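Local coordinates for protein esterase (Xanthomonas oryzae pv. oryzae, PDB 3H2G) that acts as a rice cell wall-degrading esterase, a virulence factor that needs its substrate recognition module for pathogenesis on rice, at residues 204-209 with 378-383; 217-222 with 301-306; 247-252 with 307-312; 259-264 with 291-296; 329-334 with 382-387. All coordinates share one frame; numbering follows the deposited sequence.

Interaction 1: residues 204-209 with 378-383; sequences PISGPY and MLTKES
I205 overlaps T380 along its side chain, the two running past each other in opposite directions. The CG2 methyl of I205 does the touching. I205 CG2 lies 3.8 Å from T380 O and 4.1 Å from T380 OG1. With chi1 at -58°, CG2 stands anti to the backbone N. The extended chi2 of 168° carries I205 CD1 out to 4.4 Å from K381 O, a marginal contact. The next residue makes the polar link. S206 OG and T380 OG1 meet at 2.7 Å. S206 may donate here, but its proton could also go to another nearby acceptor. T380 OG1 also bonds H377 O.

Behind S206 the chain folds back on itself. G207 N donates to Y209 OH at 3.1 Å with an angle of 151°. G207 O lies 3.2 Å above the plane of the same Y209 ring, over its centre.

The contact joins the end of strand 198-205 to helix 376-396 in the alpha/beta hydrolase core. The S206 side chain also touches D336 and H377, which with S176 have the geometry of a Ser-His-Asp triad, so S206 probably belongs to the second shell of the active site. One buried hydroxyl pair beside an aliphatic contact thus ties the turn after the strand to the helix that carries the probable catalytic histidine H377 in its first turn.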
# COMPACT_ATOMS: atom_id res chain seq x y z
N PRO A 204 -1.17 -8.53 -4.58
CA PRO A 204 -0.58 -7.77 -3.46
C PRO A 204 0.93 -8.02 -3.46
O PRO A 204 1.37 -9.15 -3.67
CB PRO A 204 -1.25 -8.37 -2.23
CG PRO A 204 -2.56 -8.88 -2.76
CD PRO A 204 -2.17 -9.49 -4.08
N ILE A 205 1.71 -6.98 -3.20
CA ILE A 205 3.16 -7.09 -3.18
C ILE A 205 3.79 -6.76 -1.83
O ILE A 205 3.59 -5.68 -1.28
CB ILE A 205 3.79 -6.16 -4.25
CG1 ILE A 205 3.25 -6.51 -5.63
CG2 ILE A 205 5.32 -6.27 -4.22
CD1 ILE A 205 3.59 -5.47 -6.70
N SER A 206 4.56 -7.71 -1.29
CA SER A 206 5.26 -7.53 -0.02
C SER A 206 4.42 -6.90 1.09
O SER A 206 4.91 -6.02 1.82
CB SER A 206 6.52 -6.69 -0.26
OG SER A 206 7.30 -7.26 -1.30
N GLY A 207 3.18 -7.35 1.23
CA GLY A 207 2.31 -6.81 2.27
C GLY A 207 2.30 -7.62 3.55
O GLY A 207 2.48 -8.84 3.51
N PRO A 208 2.09 -6.98 4.71
CA PRO A 208 2.05 -7.67 6.00
C PRO A 208 0.65 -8.21 6.29
O PRO A 208 -0.02 -7.74 7.21
CB PRO A 208 2.47 -6.57 6.97
CG PRO A 208 1.82 -5.36 6.37
CD PRO A 208 2.12 -5.51 4.89
N TYR A 209 0.21 -9.20 5.51
CA TYR A 209 -1.12 -9.80 5.67
C TYR A 209 -1.33 -10.37 7.07
O TYR A 209 -2.42 -10.28 7.63
CB TYR A 209 -1.32 -10.88 4.61
CG TYR A 209 -0.73 -10.51 3.27
CD1 TYR A 209 -1.10 -9.33 2.62
CD2 TYR A 209 0.28 -11.28 2.69
CE1 TYR A 209 -0.49 -8.93 1.44
CE2 TYR A 209 0.91 -10.89 1.51
CZ TYR A 209 0.53 -9.71 0.90
OH TYR A 209 1.19 -9.28 -0.23
N MET A 378 12.48 -2.70 -0.65
CA MET A 378 12.26 -1.75 -1.74
C MET A 378 12.49 -2.32 -3.13
O MET A 378 11.90 -1.86 -4.11
CB MET A 378 13.13 -0.50 -1.53
CG MET A 378 12.73 0.34 -0.32
SD MET A 378 13.20 -0.39 1.28
CE MET A 378 14.81 0.36 1.51
N LEU A 379 13.36 -3.32 -3.23
CA LEU A 379 13.66 -3.94 -4.51
C LEU A 379 12.45 -4.68 -5.09
O LEU A 379 12.32 -4.82 -6.30
CB LEU A 379 14.82 -4.93 -4.37
CG LEU A 379 16.14 -4.37 -3.83
CD1 LEU A 379 17.13 -5.50 -3.62
CD2 LEU A 379 16.69 -3.34 -4.81
N THR A 380 11.56 -5.14 -4.22
CA THR A 380 10.38 -5.89 -4.67
C THR A 380 9.33 -5.05 -5.38
O THR A 380 8.50 -5.60 -6.11
CB THR A 380 9.68 -6.63 -3.51
OG1 THR A 380 9.09 -5.68 -2.61
CG2 THR A 380 10.67 -7.49 -2.75
N LYS A 381 9.35 -3.74 -5.18
CA LYS A 381 8.35 -2.89 -5.82
C LYS A 381 8.33 -3.06 -7.34
O LYS A 381 7.32 -3.49 -7.90
CB LYS A 381 8.58 -1.42 -5.47
CG LYS A 381 7.46 -0.52 -5.99
CD LYS A 381 7.77 0.94 -5.74
CE LYS A 381 6.68 1.84 -6.30
NZ LYS A 381 7.04 3.28 -6.17
N GLU A 382 9.43 -2.74 -8.02
CA GLU A 382 9.43 -2.88 -9.47
C GLU A 382 9.57 -4.33 -9.93
O GLU A 382 8.92 -4.73 -10.89
CB GLU A 382 10.53 -2.03 -10.11
CG GLU A 382 10.50 -2.13 -11.64
CD GLU A 382 11.41 -1.14 -12.33
OE1 GLU A 382 12.60 -1.05 -11.95
OE2 GLU A 382 10.94 -0.45 -13.26
N SER A 383 10.40 -5.11 -9.25
CA SER A 383 10.59 -6.51 -9.63
C SER A 383 9.27 -7.27 -9.61
O SER A 383 8.96 -8.02 -10.55
CB SER A 383 11.58 -7.20 -8.68
OG SER A 383 12.89 -6.68 -8.85

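Interaction 2: residues 217-222 with 301-306; sequences DSWSGS and DFPSNP
W219 and F302 form a face-to-face aromatic stack. The six-membered ring of W219 and the F302 ring have centroids 4.0 Å apart, and their planes are tilted by 30°. F302 CD2 sits over the centre of the indole, 3.3 Å from W219 CD2. Seen from the other ring, W219 CZ3 lies above the F302 face but offset toward its rim. In both residues CG is anti to the backbone N, which carries each ring out from its own chain toward the other. F302 also meets F310 of the next helix, and W219 stacks on Y299 of helix 296-304.

The aliphatic part comes from P303. P303 CD is 3.5 Å from W219 NE1 and 3.6 Å from W219 CD1, so the proline packs by the pyrrole end of the indole.

Hydrogen bonds inside each segment shape it. A type I turn runs from S218 to G221, closed by G221 N to S218 O at 2.9 Å. G221 has a positive phi of 114°, a conformation that suits glycine. In 301-306, N305 ND2 donates to D301 OD1 at 3.0 Å, on the syn side of the carboxylate. An outside bond, W219 O to Y299 OH, ties W219 to helix 296-304.

Both segments lie in the helix-rich insertion between strands 198-205 and 328-332 of the alpha/beta hydrolase fold. No hydrogen bond or salt bridge crosses between them. The turn after helix 211-218 and the last part of helix 296-304 meet here through ring overlap and dispersion.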
# COMPACT_ATOMS: atom_id res chain seq x y z
N ASP A 217 7.07 -11.13 15.29
CA ASP A 217 8.31 -11.72 14.78
C ASP A 217 9.51 -10.77 14.74
O ASP A 217 10.65 -11.22 14.93
CB ASP A 217 8.08 -12.30 13.38
CG ASP A 217 7.12 -13.48 13.39
OD1 ASP A 217 6.84 -14.01 14.49
OD2 ASP A 217 6.66 -13.89 12.31
N SER A 218 9.27 -9.49 14.51
CA SER A 218 10.35 -8.51 14.43
C SER A 218 10.46 -7.60 15.66
O SER A 218 11.25 -6.66 15.66
CB SER A 218 10.17 -7.61 13.20
OG SER A 218 10.25 -8.36 11.99
N TRP A 219 9.67 -7.88 16.69
CA TRP A 219 9.67 -7.03 17.88
C TRP A 219 11.03 -6.75 18.53
O TRP A 219 11.25 -5.65 19.04
CB TRP A 219 8.70 -7.60 18.93
CG TRP A 219 8.29 -6.58 19.95
CD1 TRP A 219 8.61 -6.57 21.28
CD2 TRP A 219 7.49 -5.41 19.71
NE1 TRP A 219 8.06 -5.46 21.88
CE2 TRP A 219 7.37 -4.73 20.95
CE3 TRP A 219 6.87 -4.86 18.58
CZ2 TRP A 219 6.66 -3.54 21.08
CZ3 TRP A 219 6.16 -3.67 18.72
CH2 TRP A 219 6.06 -3.02 19.96
N SER A 220 11.92 -7.73 18.51
CA SER A 220 13.25 -7.56 19.11
C SER A 220 14.14 -6.64 18.29
O SER A 220 15.18 -6.18 18.77
CB SER A 220 13.94 -8.92 19.26
OG SER A 220 14.33 -9.43 17.99
N GLY A 221 13.73 -6.38 17.05
CA GLY A 221 14.51 -5.54 16.18
C GLY A 221 15.04 -6.34 15.00
O GLY A 221 15.56 -5.78 14.03
N SER A 222 14.91 -7.65 15.09
CA SER A 222 15.36 -8.53 14.01
C SER A 222 14.43 -9.72 13.93
O SER A 222 13.73 -10.04 14.89
CB SER A 222 16.79 -9.02 14.27
OG SER A 222 16.83 -9.95 15.34
N ASP A 301 5.51 -6.37 27.43
CA ASP A 301 4.11 -6.79 27.39
C ASP A 301 3.59 -7.17 26.00
O ASP A 301 2.88 -8.16 25.85
CB ASP A 301 3.22 -5.67 27.96
CG ASP A 301 1.77 -6.11 28.13
OD1 ASP A 301 1.51 -6.97 29.01
OD2 ASP A 301 0.90 -5.60 27.40
N PHE A 302 3.94 -6.38 25.00
CA PHE A 302 3.47 -6.65 23.64
C PHE A 302 3.68 -8.09 23.15
O PHE A 302 2.73 -8.76 22.76
CB PHE A 302 4.11 -5.68 22.65
CG PHE A 302 3.67 -5.90 21.23
CD1 PHE A 302 2.45 -5.41 20.78
CD2 PHE A 302 4.47 -6.62 20.35
CE1 PHE A 302 2.02 -5.65 19.47
CE2 PHE A 302 4.05 -6.86 19.04
CZ PHE A 302 2.83 -6.37 18.60
N PRO A 303 4.93 -8.59 23.17
CA PRO A 303 5.20 -9.95 22.70
C PRO A 303 4.74 -11.11 23.58
O PRO A 303 4.65 -12.25 23.12
CB PRO A 303 6.72 -9.95 22.52
CG PRO A 303 7.17 -9.08 23.65
CD PRO A 303 6.18 -7.92 23.58
N SER A 304 4.43 -10.82 24.84
CA SER A 304 4.02 -11.87 25.78
C SER A 304 2.56 -11.83 26.19
O SER A 304 2.06 -12.78 26.81
CB SER A 304 4.90 -11.80 27.03
OG SER A 304 4.69 -10.58 27.73
N ASN A 305 1.87 -10.75 25.85
CA ASN A 305 0.47 -10.60 26.25
C ASN A 305 -0.47 -10.33 25.08
O ASN A 305 -0.54 -9.21 24.57
CB ASN A 305 0.37 -9.46 27.26
CG ASN A 305 -0.97 -9.42 27.96
OD1 ASN A 305 -1.87 -10.20 27.65
ND2 ASN A 305 -1.11 -8.52 28.92
N PRO A 306 -1.23 -11.35 24.65
CA PRO A 306 -2.16 -11.15 23.53
C PRO A 306 -3.23 -10.10 23.82
O PRO A 306 -3.87 -9.59 22.90
CB PRO A 306 -2.74 -12.55 23.31
CG PRO A 306 -2.60 -13.21 24.64
CD PRO A 306 -1.25 -12.75 25.11

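Interaction 3: residues 247-252 with 307-312; sequences KNIYLE and ANPFRQ
The F310 ring receives the CD1 methyl of I249 obliquely, with I249 CD1 at 4.0 Å from F310 CD1. I249 CD1 is also 3.9 Å from F310 CA, so it rests at the root of the ring as well. I249 reaches there because CG1 is anti to the carbonyl carbon, chi1 -55°.

P309 presents its pyrrolidine to the loop. P309 CB packs on N248 O at 3.3 Å, and P309 CG lies 4.3 Å from I249 CG2. No hydrogen bond joins the two segments. The amide of N248 finds its partner further along the helix, where ND2 bonds D313. The carboxamide oxygen of Q243 accepts from I249 N and Y250 N and so fixes the turn that presents I249.

N308 takes the N-cap position of helix 309-316, and Q312 N to N308 O at 2.9 Å closes the first turn. The contact lies in the helical insertion of the alpha/beta hydrolase fold. It lays the loop after helix 231-246 against the start of helix 309-316. F310 also packs on A238 and I239 of helix 231-246 and on F298 of helix 296-304.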
# COMPACT_ATOMS: atom_id res chain seq x y z
N LYS A 247 -8.52 4.57 19.48
CA LYS A 247 -8.52 5.30 20.74
C LYS A 247 -8.60 4.37 21.95
O LYS A 247 -9.37 4.62 22.89
CB LYS A 247 -9.71 6.27 20.76
CG LYS A 247 -9.62 7.35 19.69
CD LYS A 247 -10.82 8.27 19.70
CE LYS A 247 -10.57 9.51 18.86
NZ LYS A 247 -10.14 9.17 17.47
N ASN A 248 -7.79 3.32 21.94
CA ASN A 248 -7.82 2.35 23.03
C ASN A 248 -6.45 1.88 23.52
O ASN A 248 -6.35 0.84 24.16
CB ASN A 248 -8.65 1.13 22.62
CG ASN A 248 -8.07 0.40 21.43
OD1 ASN A 248 -7.04 0.81 20.88
ND2 ASN A 248 -8.72 -0.69 21.02
N ILE A 249 -5.40 2.63 23.22
CA ILE A 249 -4.07 2.23 23.65
C ILE A 249 -3.54 3.08 24.80
O ILE A 249 -3.07 2.55 25.81
CB ILE A 249 -3.05 2.29 22.49
CG1 ILE A 249 -3.56 1.44 21.31
CG2 ILE A 249 -1.70 1.73 22.95
CD1 ILE A 249 -2.70 1.55 20.07
N TYR A 250 -3.61 4.40 24.64
CA TYR A 250 -3.11 5.31 25.68
C TYR A 250 -3.80 6.67 25.69
O TYR A 250 -4.36 7.12 24.69
CB TYR A 250 -1.60 5.51 25.50
CG TYR A 250 -1.20 6.14 24.17
CD1 TYR A 250 -1.34 7.51 23.95
CD2 TYR A 250 -0.68 5.36 23.14
CE1 TYR A 250 -0.97 8.09 22.73
CE2 TYR A 250 -0.31 5.92 21.92
CZ TYR A 250 -0.46 7.29 21.72
OH TYR A 250 -0.09 7.85 20.52
N LEU A 251 -3.75 7.33 26.85
CA LEU A 251 -4.32 8.66 27.00
C LEU A 251 -3.19 9.64 26.67
O LEU A 251 -3.40 10.66 26.02
CB LEU A 251 -4.80 8.89 28.43
CG LEU A 251 -5.32 10.30 28.76
CD1 LEU A 251 -6.57 10.59 27.94
CD2 LEU A 251 -5.60 10.41 30.25
N GLU A 252 -1.99 9.31 27.14
CA GLU A 252 -0.79 10.11 26.91
C GLU A 252 0.27 9.20 26.30
O GLU A 252 0.45 8.07 26.76
CB GLU A 252 -0.27 10.69 28.22
CG GLU A 252 -1.28 11.50 29.01
CD GLU A 252 -0.69 12.11 30.27
OE1 GLU A 252 -0.11 11.37 31.08
OE2 GLU A 252 -0.82 13.35 30.44
N ALA A 307 -3.41 -9.75 25.09
CA ALA A 307 -4.40 -8.75 25.48
C ALA A 307 -3.88 -7.32 25.30
O ALA A 307 -4.64 -6.36 25.44
CB ALA A 307 -4.83 -8.97 26.93
N ASN A 308 -2.59 -7.18 24.99
CA ASN A 308 -2.00 -5.86 24.78
C ASN A 308 -2.90 -5.15 23.76
O ASN A 308 -3.16 -5.69 22.69
CB ASN A 308 -0.58 -5.99 24.23
CG ASN A 308 0.11 -4.65 24.07
OD1 ASN A 308 0.81 -4.18 24.97
ND2 ASN A 308 -0.10 -4.02 22.93
N PRO A 309 -3.37 -3.93 24.08
CA PRO A 309 -4.25 -3.15 23.19
C PRO A 309 -3.72 -2.84 21.79
O PRO A 309 -4.48 -2.85 20.83
CB PRO A 309 -4.53 -1.89 24.01
CG PRO A 309 -3.30 -1.73 24.84
CD PRO A 309 -3.03 -3.15 25.28
N PHE A 310 -2.43 -2.55 21.68
CA PHE A 310 -1.86 -2.27 20.36
C PHE A 310 -1.87 -3.56 19.56
O PHE A 310 -2.22 -3.57 18.38
CB PHE A 310 -0.43 -1.73 20.49
CG PHE A 310 0.29 -1.61 19.18
CD1 PHE A 310 -0.27 -0.90 18.12
CD2 PHE A 310 1.53 -2.23 19.00
CE1 PHE A 310 0.40 -0.80 16.89
CE2 PHE A 310 2.20 -2.14 17.78
CZ PHE A 310 1.63 -1.42 16.72
N ARG A 311 -1.50 -4.66 20.22
CA ARG A 311 -1.49 -5.96 19.58
C ARG A 311 -2.89 -6.32 19.09
O ARG A 311 -3.06 -6.84 17.98
CB ARG A 311 -0.98 -7.01 20.57
CG ARG A 311 -0.81 -8.40 19.98
CD ARG A 311 -0.02 -9.27 20.93
NE ARG A 311 -0.09 -10.69 20.56
CZ ARG A 311 0.57 -11.64 21.21
NH1 ARG A 311 1.35 -11.33 22.24
NH2 ARG A 311 0.44 -12.91 20.83
N GLN A 312 -3.90 -6.05 19.93
CA GLN A 312 -5.29 -6.32 19.58
C GLN A 312 -5.70 -5.53 18.34
O GLN A 312 -6.41 -6.04 17.48
CB GLN A 312 -6.22 -5.94 20.74
CG GLN A 312 -6.21 -6.90 21.93
CD GLN A 312 -7.00 -8.17 21.67
OE1 GLN A 312 -8.10 -8.12 21.12
NE2 GLN A 312 -6.44 -9.31 22.07

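Interaction 4: residues 259-264 with 291-296; sequences DPWAAK and KSYFQP
W261 and Y293 are the closest backbone pair, with CA atoms 6.9 Å apart. Both segments are short, weakly bonded helical turns followed or preceded by loop. They lie in the helix-rich, strand-free insertion between strands 198-205 and 328-332 of the alpha/beta hydrolase fold. A cis peptide links D259 to P260 just before the first turn. K264 N to W261 O at 3.0 Å closes that turn. In the other segment the chain leaves its helix after Y293, and Q295 takes the N-cap position of helix 296-304.

The W261 ring carries the contact. Y293 CD1 lies over one of its faces, toward the rim, and P260 CD packs on the opposite face. The aromatic pair is oblique, with planes at 47° and the five-membered ring of W261 centred 4.9 Å from the Y293 ring. W261 CB approaches Y293 CE1 to 3.5 Å. Y293 CG is anti to its backbone N, chi1 -173°, which brings the ring to the indole. Y293 also packs on P285 and L284, and its hydroxyl hydrogen-bonds S236 of helix 231-246.

S292 O lies near the plane of the indole at its edge, 3.8 Å from W261 NE1. One water, whose possible acceptors outnumber its protons, lies between the segments: its oxygen is 2.7 Å from S292 O and 3.3 Å from D259 O.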
# COMPACT_ATOMS: atom_id res chain seq x y z
N ASP A 259 10.80 9.29 27.33
CA ASP A 259 11.11 10.65 26.92
C ASP A 259 12.47 10.59 26.24
O ASP A 259 13.25 9.67 26.50
CB ASP A 259 11.15 11.60 28.13
CG ASP A 259 11.94 11.04 29.29
OD1 ASP A 259 12.65 10.02 29.12
OD2 ASP A 259 11.86 11.63 30.39
N PRO A 260 12.77 11.54 25.34
CA PRO A 260 11.94 12.67 24.91
C PRO A 260 11.04 12.29 23.74
O PRO A 260 10.34 13.13 23.18
CB PRO A 260 12.99 13.70 24.49
CG PRO A 260 13.99 12.83 23.81
CD PRO A 260 14.11 11.63 24.75
N TRP A 261 11.05 11.01 23.39
CA TRP A 261 10.28 10.50 22.26
C TRP A 261 8.76 10.64 22.38
O TRP A 261 8.09 10.96 21.40
CB TRP A 261 10.66 9.04 22.03
CG TRP A 261 12.14 8.85 22.13
CD1 TRP A 261 12.82 8.07 23.03
CD2 TRP A 261 13.14 9.51 21.34
NE1 TRP A 261 14.17 8.21 22.85
CE2 TRP A 261 14.40 9.08 21.81
CE3 TRP A 261 13.09 10.41 20.27
CZ2 TRP A 261 15.60 9.54 21.26
CZ3 TRP A 261 14.28 10.87 19.72
CH2 TRP A 261 15.52 10.43 20.22
N ALA A 262 8.23 10.43 23.58
CA ALA A 262 6.79 10.52 23.80
C ALA A 262 6.18 11.84 23.34
O ALA A 262 5.10 11.86 22.74
CB ALA A 262 6.48 10.29 25.29
N ALA A 263 6.87 12.94 23.60
CA ALA A 263 6.36 14.26 23.22
C ALA A 263 6.55 14.63 21.75
O ALA A 263 5.92 15.56 21.26
CB ALA A 263 7.00 15.33 24.11
N LYS A 264 7.41 13.90 21.04
CA LYS A 264 7.65 14.24 19.65
C LYS A 264 7.16 13.25 18.60
O LYS A 264 7.18 13.55 17.41
CB LYS A 264 9.15 14.47 19.42
CG LYS A 264 9.99 13.22 19.57
CD LYS A 264 11.43 13.46 19.15
CE LYS A 264 11.53 13.79 17.66
NZ LYS A 264 12.94 14.04 17.23
N LYS A 291 15.33 -0.50 23.13
CA LYS A 291 15.02 -0.60 24.56
C LYS A 291 15.04 0.75 25.28
O LYS A 291 14.55 0.86 26.40
CB LYS A 291 15.97 -1.57 25.25
CG LYS A 291 15.67 -3.03 24.93
CD LYS A 291 16.56 -3.97 25.71
CE LYS A 291 16.24 -5.43 25.39
NZ LYS A 291 17.14 -6.36 26.14
N SER A 292 15.60 1.76 24.63
CA SER A 292 15.65 3.09 25.22
C SER A 292 14.54 3.94 24.61
O SER A 292 14.30 5.07 25.04
CB SER A 292 17.01 3.74 24.95
OG SER A 292 17.17 4.02 23.58
N TYR A 293 13.85 3.39 23.62
CA TYR A 293 12.78 4.09 22.92
C TYR A 293 11.40 3.83 23.54
O TYR A 293 10.70 4.75 23.95
CB TYR A 293 12.77 3.68 21.45
CG TYR A 293 11.80 4.47 20.61
CD1 TYR A 293 11.99 5.84 20.40
CD2 TYR A 293 10.69 3.86 20.03
CE1 TYR A 293 11.10 6.58 19.63
CE2 TYR A 293 9.79 4.59 19.25
CZ TYR A 293 10.01 5.95 19.05
OH TYR A 293 9.13 6.69 18.30
N PHE A 294 11.01 2.56 23.57
CA PHE A 294 9.72 2.18 24.14
C PHE A 294 9.83 2.02 25.64
O PHE A 294 10.90 1.70 26.16
CB PHE A 294 9.25 0.84 23.55
CG PHE A 294 8.92 0.90 22.09
CD1 PHE A 294 7.84 1.66 21.65
CD2 PHE A 294 9.68 0.20 21.16
CE1 PHE A 294 7.53 1.72 20.29
CE2 PHE A 294 9.37 0.26 19.80
CZ PHE A 294 8.29 1.02 19.37
N GLN A 295 8.73 2.26 26.35
CA GLN A 295 8.70 2.07 27.79
C GLN A 295 8.97 0.58 27.99
O GLN A 295 8.42 -0.24 27.26
CB GLN A 295 7.32 2.42 28.36
CG GLN A 295 7.05 3.92 28.46
CD GLN A 295 7.86 4.57 29.56
OE1 GLN A 295 8.66 3.92 30.22
NE2 GLN A 295 7.64 5.87 29.77
N PRO A 296 9.81 0.22 28.96
CA PRO A 296 10.13 -1.19 29.21
C PRO A 296 8.89 -2.06 29.45
O PRO A 296 8.85 -3.22 29.02
CB PRO A 296 11.05 -1.12 30.43
CG PRO A 296 11.76 0.20 30.23
CD PRO A 296 10.61 1.10 29.83
O HOH W 1 15.30 7.11 26.48

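Interaction 5: residues 329-334 with 382-387; sequences LLCGSS and ESCIVV
A disulfide between C331 and C384 joins a sheet strand to the long C-terminal helix. The bond C331 SG to C384 SG is 2.0 Å long. Its chi3 of -84° is close to the value that a relaxed disulfide prefers, and the negative sign makes it left-handed. C331 CB and C384 CB are 3.7 Å apart, a usual span for a disulfide. In C331 the sulfur is anti to the backbone N, chi1 -171°, pointing out from the strand. In C384 it is turned toward the strand with chi1 at -86°. The two CA atoms end up 5.9 Å apart, the shortest such distance between the segments.

In this alpha/beta hydrolase fold, strand 328-332 runs parallel to 198-205 on one side and to 359-363 on the other. Helix 376-396 packs against them. C331 makes backbone hydrogen bonds with P204 and S206, so the disulfide grows from a residue already fixed in the sheet. The helical side is regular, with V386 N to E382 O at 3.0 Å and V387 N to S383 O at 3.0 Å.

Around the bridge the packing is mostly apolar, with T364 also touching both cysteines. L329 and V387 both point their CB atoms across the interface, and C331 and V387 touch V362. I385 faces the other way, toward P108, R112 and L113 of helix 108-114. G332 gives no side chain here, and G332 N lies 3.5 Å from C384 SG.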
# COMPACT_ATOMS: atom_id res chain seq x y z
N LEU A 329 -2.15 -13.48 -6.83
CA LEU A 329 -0.74 -13.81 -6.85
C LEU A 329 -0.00 -12.91 -5.86
O LEU A 329 0.13 -11.71 -6.07
CB LEU A 329 -0.15 -13.62 -8.25
CG LEU A 329 1.35 -13.94 -8.39
CD1 LEU A 329 1.62 -15.36 -7.89
CD2 LEU A 329 1.77 -13.79 -9.84
N LEU A 330 0.46 -13.51 -4.77
CA LEU A 330 1.19 -12.76 -3.75
C LEU A 330 2.66 -12.77 -4.15
O LEU A 330 3.24 -13.83 -4.39
CB LEU A 330 1.01 -13.42 -2.38
CG LEU A 330 -0.43 -13.63 -1.92
CD1 LEU A 330 -0.43 -14.24 -0.53
CD2 LEU A 330 -1.18 -12.30 -1.91
N CYS A 331 3.27 -11.60 -4.24
CA CYS A 331 4.67 -11.51 -4.63
C CYS A 331 5.49 -10.89 -3.51
O CYS A 331 5.01 -10.04 -2.76
CB CYS A 331 4.81 -10.68 -5.90
SG CYS A 331 6.46 -10.65 -6.68
N GLY A 332 6.74 -11.33 -3.41
CA GLY A 332 7.62 -10.81 -2.39
C GLY A 332 9.00 -11.41 -2.59
O GLY A 332 9.24 -12.07 -3.61
N SER A 333 9.89 -11.19 -1.63
CA SER A 333 11.24 -11.72 -1.72
C SER A 333 11.66 -12.34 -0.39
O SER A 333 11.41 -11.77 0.67
CB SER A 333 12.22 -10.60 -2.09
OG SER A 333 13.56 -11.02 -1.90
N SER A 334 12.30 -13.50 -0.46
CA SER A 334 12.77 -14.16 0.75
C SER A 334 14.00 -13.45 1.33
O SER A 334 14.55 -13.87 2.35
CB SER A 334 13.07 -15.64 0.47
OG SER A 334 13.85 -15.80 -0.70
N GLU A 382 9.43 -2.74 -8.02
CA GLU A 382 9.43 -2.88 -9.47
C GLU A 382 9.57 -4.33 -9.93
O GLU A 382 8.92 -4.73 -10.89
CB GLU A 382 10.53 -2.03 -10.11
CG GLU A 382 10.50 -2.13 -11.64
CD GLU A 382 11.41 -1.14 -12.33
OE1 GLU A 382 12.60 -1.05 -11.95
OE2 GLU A 382 10.94 -0.45 -13.26
N SER A 383 10.40 -5.11 -9.25
CA SER A 383 10.59 -6.51 -9.63
C SER A 383 9.27 -7.27 -9.61
O SER A 383 8.96 -8.02 -10.55
CB SER A 383 11.58 -7.20 -8.68
OG SER A 383 12.89 -6.68 -8.85
N CYS A 384 8.50 -7.09 -8.55
CA CYS A 384 7.22 -7.76 -8.42
C CYS A 384 6.17 -7.20 -9.37
O CYS A 384 5.33 -7.94 -9.88
CB CYS A 384 6.71 -7.67 -6.99
SG CYS A 384 7.33 -8.98 -5.90
N ILE A 385 6.19 -5.88 -9.60
CA ILE A 385 5.22 -5.30 -10.53
C ILE A 385 5.39 -6.00 -11.87
O ILE A 385 4.42 -6.40 -12.51
CB ILE A 385 5.45 -3.78 -10.70
CG1 ILE A 385 4.88 -3.02 -9.49
CG2 ILE A 385 4.78 -3.29 -11.99
CD1 ILE A 385 5.17 -1.53 -9.50
N VAL A 386 6.65 -6.16 -12.29
CA VAL A 386 6.93 -6.82 -13.56
C VAL A 386 6.48 -8.27 -13.55
O VAL A 386 5.81 -8.72 -14.48
CB VAL A 386 8.44 -6.75 -13.89
CG1 VAL A 386 8.76 -7.62 -15.10
CG2 VAL A 386 8.84 -5.31 -14.16
N VAL A 387 6.83 -9.00 -12.50
CA VAL A 387 6.46 -10.41 -12.38
C VAL A 387 4.96 -10.68 -12.34
O VAL A 387 4.47 -11.56 -13.05
CB VAL A 387 7.13 -11.05 -11.14
CG1 VAL A 387 6.54 -12.44 -10.87
CG2 VAL A 387 8.63 -11.16 -11.36

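Overall arrangement
The five contacts fall into two groups. Interactions 1 and 5 are 6 Å apart between centres and touch. They share neighbouring strands 198-205 and 328-332 of the main sheet and end on the same stretch of helix 376-396. Interactions 2, 3 and 4 lie in the helical insertion between those strands, with centres 15 to 17 Å apart. Interactions 2 and 3 touch through consecutive helices 296-304 and 309-316. Their segments alternate along the chain, and interaction 4 is nested inside both. All three close before interaction 5 opens. The centres of contacts in one group lie 23 to 36 Å from those in the other. Interaction 1 closes the loop that holds the insertion, which may be the substrate recognition module.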